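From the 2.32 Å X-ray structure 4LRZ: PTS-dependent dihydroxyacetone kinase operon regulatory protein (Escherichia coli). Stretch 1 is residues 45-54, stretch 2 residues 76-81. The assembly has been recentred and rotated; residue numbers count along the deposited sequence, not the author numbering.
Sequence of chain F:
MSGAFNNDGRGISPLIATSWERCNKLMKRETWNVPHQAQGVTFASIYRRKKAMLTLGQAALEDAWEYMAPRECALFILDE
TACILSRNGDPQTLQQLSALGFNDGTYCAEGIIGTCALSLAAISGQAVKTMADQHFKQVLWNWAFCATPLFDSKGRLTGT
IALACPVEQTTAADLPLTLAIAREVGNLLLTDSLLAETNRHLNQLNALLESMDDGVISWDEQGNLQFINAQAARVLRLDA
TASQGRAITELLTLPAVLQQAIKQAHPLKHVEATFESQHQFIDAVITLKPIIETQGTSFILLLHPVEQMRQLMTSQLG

Stretch 1 (45-54) SIYRRKKAML
Stretch 2, residues 76-81: FILDET

Two helices meet at Lys50, in the middle of the contact: Lys50 is the first residue to leave helical torsions (phi/psi -96/6) after the helix through Arg49, and it is also the N-cap of the helix that starts at Lys51. Lys50 N donates weakly to Ile46 O (3.1 Å) and Tyr47 O (3.2 Å), while Lys50 O accepts from Leu54 N at 2.8 Å, so helical bonding resumes at once.

The example illustrates how a helical segment can divide its contact with an extended chain into a charged end and an apolar end. The register runs antiparallel: Lys50 CA lies 7.2 Å from Asp79 CA, and Leu54 CA 7.6 Å from Ile77 CA. Residues 76-78 are extended, with phi near -106 to -127 and psi 132 to 150; the CA-to-CB bonds of Ile77 and Asp79 point toward the helices and that of Leu78 away, the alternation expected of a strand.

At the charged end, Arg49 (p, t, t) leaves its backbone sideways, but its guanidinium reaches Glu80 edge-on. Arg49 NH1 donates to Glu80 OE1 at 2.9 Å and weakly to Glu80 OE2 at 3.3 Å, and it forms a second salt bridge with Asp79 OD2 at 3.4 Å. Lys50 (chi1 m) adds a salt bridge from NZ to Glu80 OE2, 3.3 Å, its CD packing 3.6 Å from Asp79 CB. Glu80, at phi/psi -63/-13, thus answers two cations. Asp79 (chi1 p) also binds its own turn: OD1 accepts from Thr81 N (2.7 Å) and Thr81 OG1 (3.0 Å). Ile46 CG2 sits 3.5 Å from Asp79 OD2.

Toward the other end, Ile77 meets two side chains: its CG2 is 4.2 Å from Met53 SD, and its CD1 4.2 Å from Leu54 CD2. Met53 has chi1 t; Leu54 has chi1 -110°, between wells.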

ATOM      1  N   SER F  45      19.644   9.783  17.240  1.00 54.87           N
ATOM      2  CA  SER F  45      18.895  10.685  16.361  1.00 54.30           C
ATOM      3  C   SER F  45      18.648  10.141  14.963  1.00 52.17           C
ATOM      4  O   SER F  45      17.594  10.439  14.361  1.00 51.99           O
ATOM      5  CB  SER F  45      19.607  12.026  16.233  1.00 54.60           C
ATOM      6  OG  SER F  45      20.003  12.461  17.515  1.00 58.42           O
ATOM      7  N   ILE F  46      19.643   9.426  14.415  1.00 49.65           N
ATOM      8  CA  ILE F  46      19.487   8.822  13.108  1.00 47.06           C
ATOM      9  C   ILE F  46      18.410   7.741  13.252  1.00 46.52           C
ATOM     10  O   ILE F  46      17.498   7.673  12.440  1.00 45.11           O
ATOM     11  CB  ILE F  46      20.807   8.222  12.534  1.00 46.60           C
ATOM     12  CG1 ILE F  46      21.709   9.319  11.944  1.00 46.32           C
ATOM     13  CG2 ILE F  46      20.499   7.164  11.411  1.00 42.84           C
ATOM     14  CD1 ILE F  46      23.220   9.084  12.234  1.00 46.37           C
ATOM     15  N   TYR F  47      18.532   6.922  14.298  1.00 46.57           N
ATOM     16  CA  TYR F  47      17.620   5.816  14.548  1.00 47.24           C
ATOM     17  C   TYR F  47      16.209   6.360  14.691  1.00 48.56           C
ATOM     18  O   TYR F  47      15.283   5.888  14.015  1.00 48.39           O
ATOM     19  CB  TYR F  47      18.056   5.078  15.811  1.00 48.50           C
ATOM     20  CG  TYR F  47      17.459   3.702  16.033  1.00 48.03           C
ATOM     21  CD1 TYR F  47      18.101   2.552  15.555  1.00 48.14           C
ATOM     22  CD2 TYR F  47      16.270   3.541  16.765  1.00 50.37           C
ATOM     23  CE1 TYR F  47      17.578   1.270  15.789  1.00 48.58           C
ATOM     24  CE2 TYR F  47      15.723   2.254  16.994  1.00 51.46           C
ATOM     25  CZ  TYR F  47      16.391   1.130  16.496  1.00 50.64           C
ATOM     26  OH  TYR F  47      15.866  -0.119  16.709  1.00 52.76           O
ATOM     27  N   ARG F  48      16.062   7.391  15.520  1.00 49.68           N
ATOM     28  CA  ARG F  48      14.793   8.064  15.709  1.00 51.17           C
ATOM     29  C   ARG F  48      14.162   8.577  14.403  1.00 50.12           C
ATOM     30  O   ARG F  48      12.991   8.302  14.153  1.00 50.53           O
ATOM     31  CB  ARG F  48      14.908   9.180  16.788  1.00 53.24           C
ATOM     32  CG  ARG F  48      13.828  10.314  16.744  1.00 57.70           C
ATOM     33  CD  ARG F  48      13.727  11.163  18.064  1.00 63.97           C
ATOM     34  NE  ARG F  48      14.955  11.092  18.859  1.00 67.90           N
ATOM     35  CZ  ARG F  48      15.996  11.928  18.750  1.00 70.22           C
ATOM     36  NH1 ARG F  48      15.976  12.948  17.888  1.00 70.25           N
ATOM     37  NH2 ARG F  48      17.074  11.734  19.507  1.00 71.22           N
ATOM     38  N   ARG F  49      14.881   9.310  13.564  1.00 48.60           N
ATOM     39  CA  ARG F  49      14.205   9.830  12.359  1.00 47.37           C
ATOM     40  C   ARG F  49      13.939   8.772  11.254  1.00 44.41           C
ATOM     41  O   ARG F  49      13.174   9.008  10.305  1.00 43.20           O
ATOM     42  CB  ARG F  49      14.922  11.052  11.785  1.00 48.95           C
ATOM     43  CG  ARG F  49      16.273  10.745  11.265  1.00 52.40           C
ATOM     44  CD  ARG F  49      16.906  11.850  10.377  1.00 59.07           C
ATOM     45  NE  ARG F  49      18.026  11.162   9.721  1.00 62.40           N
ATOM     46  CZ  ARG F  49      18.024  10.723   8.457  1.00 64.08           C
ATOM     47  NH1 ARG F  49      19.082  10.019   7.997  1.00 61.07           N
ATOM     48  NH2 ARG F  49      16.976  10.998   7.653  1.00 62.64           N
ATOM     49  N   LYS F  50      14.546   7.607  11.395  1.00 41.07           N
ATOM     50  CA  LYS F  50      14.303   6.528  10.452  1.00 39.34           C
ATOM     51  C   LYS F  50      13.230   5.513  10.927  1.00 38.42           C
ATOM     52  O   LYS F  50      13.001   4.506  10.271  1.00 36.33           O
ATOM     53  CB  LYS F  50      15.629   5.888  10.110  1.00 37.77           C
ATOM     54  CG  LYS F  50      16.528   6.888   9.359  1.00 38.84           C
ATOM     55  CD  LYS F  50      16.348   6.609   7.926  1.00 40.62           C
ATOM     56  CE  LYS F  50      15.854   7.738   7.129  1.00 41.28           C
ATOM     57  NZ  LYS F  50      15.261   7.029   5.955  1.00 34.93           N
ATOM     58  N   LYS F  51      12.585   5.830  12.056  1.00 38.90           N
ATOM     59  CA  LYS F  51      11.651   4.988  12.763  1.00 41.21           C
ATOM     60  C   LYS F  51      10.633   4.317  11.814  1.00 40.86           C
ATOM     61  O   LYS F  51      10.511   3.091  11.808  1.00 40.28           O
ATOM     62  CB  LYS F  51      10.914   5.815  13.828  1.00 42.79           C
ATOM     63  CG  LYS F  51      10.065   4.986  14.846  1.00 49.02           C
ATOM     64  CD  LYS F  51       8.810   5.796  15.375  1.00 55.30           C
ATOM     65  CE  LYS F  51       9.010   6.465  16.736  1.00 61.22           C
ATOM     66  NZ  LYS F  51       8.939   5.526  17.929  1.00 64.41           N
ATOM     67  N   ALA F  52       9.967   5.122  10.985  1.00 40.64           N
ATOM     68  CA  ALA F  52       8.919   4.624  10.131  1.00 41.24           C
ATOM     69  C   ALA F  52       9.447   3.509   9.221  1.00 40.67           C
ATOM     70  O   ALA F  52       8.910   2.399   9.231  1.00 40.39           O
ATOM     71  CB  ALA F  52       8.251   5.759   9.352  1.00 40.96           C
ATOM     72  N   MET F  53      10.513   3.773   8.476  1.00 39.86           N
ATOM     73  CA  MET F  53      11.089   2.739   7.614  1.00 39.21           C
ATOM     74  C   MET F  53      11.676   1.580   8.456  1.00 38.80           C
ATOM     75  O   MET F  53      11.639   0.424   8.051  1.00 37.78           O
ATOM     76  CB  MET F  53      12.138   3.345   6.659  1.00 39.71           C
ATOM     77  CG  MET F  53      13.041   2.318   5.888  1.00 43.95           C
ATOM     78  SD  MET F  53      14.875   2.570   6.078  1.00 52.42           S
ATOM     79  CE  MET F  53      14.877   2.982   7.813  1.00 42.99           C
ATOM     80  N   LEU F  54      12.207   1.888   9.628  1.00 39.17           N
ATOM     81  CA  LEU F  54      12.893   0.880  10.440  1.00 39.72           C
ATOM     82  C   LEU F  54      11.987  -0.188  10.953  1.00 39.87           C
ATOM     83  O   LEU F  54      12.287  -1.381  10.856  1.00 40.00           O
ATOM     84  CB  LEU F  54      13.536   1.499  11.705  1.00 40.48           C
ATOM     85  CG  LEU F  54      15.044   1.559  11.720  1.00 40.21           C
ATOM     86  CD1 LEU F  54      15.546   2.058  13.062  1.00 38.42           C
ATOM     87  CD2 LEU F  54      15.667   0.210  11.329  1.00 38.96           C
ATOM     88  N   PHE F  76      20.853  -6.681   6.796  1.00 30.90           N
ATOM     89  CA  PHE F  76      21.077  -5.334   7.274  1.00 30.63           C
ATOM     90  C   PHE F  76      19.990  -4.390   6.757  1.00 30.50           C
ATOM     91  O   PHE F  76      19.589  -4.485   5.611  1.00 29.69           O
ATOM     92  CB  PHE F  76      22.403  -4.784   6.678  1.00 31.11           C
ATOM     93  CG  PHE F  76      23.698  -5.405   7.222  1.00 32.05           C
ATOM     94  CD1 PHE F  76      23.734  -6.186   8.366  1.00 32.88           C
ATOM     95  CD2 PHE F  76      24.929  -5.078   6.594  1.00 36.54           C
ATOM     96  CE1 PHE F  76      24.960  -6.689   8.854  1.00 34.74           C
ATOM     97  CE2 PHE F  76      26.168  -5.547   7.080  1.00 33.69           C
ATOM     98  CZ  PHE F  76      26.172  -6.364   8.221  1.00 35.42           C
ATOM     99  N   ILE F  77      19.558  -3.441   7.580  1.00 30.57           N
ATOM    100  CA  ILE F  77      18.892  -2.244   7.057  1.00 31.13           C
ATOM    101  C   ILE F  77      19.879  -1.054   7.154  1.00 30.75           C
ATOM    102  O   ILE F  77      20.473  -0.864   8.191  1.00 31.45           O
ATOM    103  CB  ILE F  77      17.656  -1.832   7.881  1.00 30.61           C
ATOM    104  CG1 ILE F  77      17.129  -2.998   8.665  1.00 30.65           C
ATOM    105  CG2 ILE F  77      16.592  -1.183   6.950  1.00 31.08           C
ATOM    106  CD1 ILE F  77      15.507  -3.053   8.734  1.00 32.49           C
ATOM    107  N   LEU F  78      20.050  -0.276   6.084  1.00 29.77           N
ATOM    108  CA  LEU F  78      20.882   0.916   6.137  1.00 29.82           C
ATOM    109  C   LEU F  78      20.021   2.136   5.792  1.00 30.58           C
ATOM    110  O   LEU F  78      19.075   2.011   4.978  1.00 28.62           O
ATOM    111  CB  LEU F  78      22.086   0.826   5.192  1.00 29.56           C
ATOM    112  CG  LEU F  78      23.051  -0.381   5.325  1.00 31.55           C
ATOM    113  CD1 LEU F  78      22.603  -1.522   4.410  1.00 31.36           C
ATOM    114  CD2 LEU F  78      24.451   0.002   4.945  1.00 29.86           C
ATOM    115  N   ASP F  79      20.369   3.311   6.354  1.00 31.12           N
ATOM    116  CA  ASP F  79      19.649   4.549   6.005  1.00 33.23           C
ATOM    117  C   ASP F  79      20.131   5.100   4.664  1.00 33.86           C
ATOM    118  O   ASP F  79      20.990   4.477   4.044  1.00 33.52           O
ATOM    119  CB  ASP F  79      19.682   5.586   7.131  1.00 32.85           C
ATOM    120  CG  ASP F  79      20.978   6.328   7.203  1.00 35.20           C
ATOM    121  OD1 ASP F  79      21.933   6.038   6.451  1.00 38.56           O
ATOM    122  OD2 ASP F  79      21.042   7.289   7.997  1.00 44.66           O
ATOM    123  N   GLU F  80      19.615   6.251   4.215  1.00 36.21           N
ATOM    124  CA  GLU F  80      20.068   6.745   2.930  1.00 38.81           C
ATOM    125  C   GLU F  80      21.559   7.098   2.863  1.00 39.63           C
ATOM    126  O   GLU F  80      22.050   7.312   1.771  1.00 40.28           O
ATOM    127  CB  GLU F  80      19.271   7.930   2.337  1.00 40.61           C
ATOM    128  CG  GLU F  80      18.535   9.060   3.148  1.00 46.07           C
ATOM    129  CD  GLU F  80      18.733   9.139   4.648  1.00 49.87           C
ATOM    130  OE1 GLU F  80      19.327  10.123   5.111  1.00 55.45           O
ATOM    131  OE2 GLU F  80      18.231   8.263   5.375  1.00 49.31           O
ATOM    132  N   THR F  81      22.267   7.195   3.993  1.00 39.64           N
ATOM    133  CA  THR F  81      23.713   7.538   3.941  1.00 40.74           C
ATOM    134  C   THR F  81      24.604   6.308   4.125  1.00 40.06           C
ATOM    135  O   THR F  81      25.742   6.451   4.536  1.00 40.63           O
ATOM    136  CB  THR F  81      24.126   8.600   5.010  1.00 40.68           C
ATOM    137  OG1 THR F  81      24.275   7.957   6.277  1.00 42.82           O
ATOM    138  CG2 THR F  81      23.077   9.742   5.155  1.00 41.56           C
TER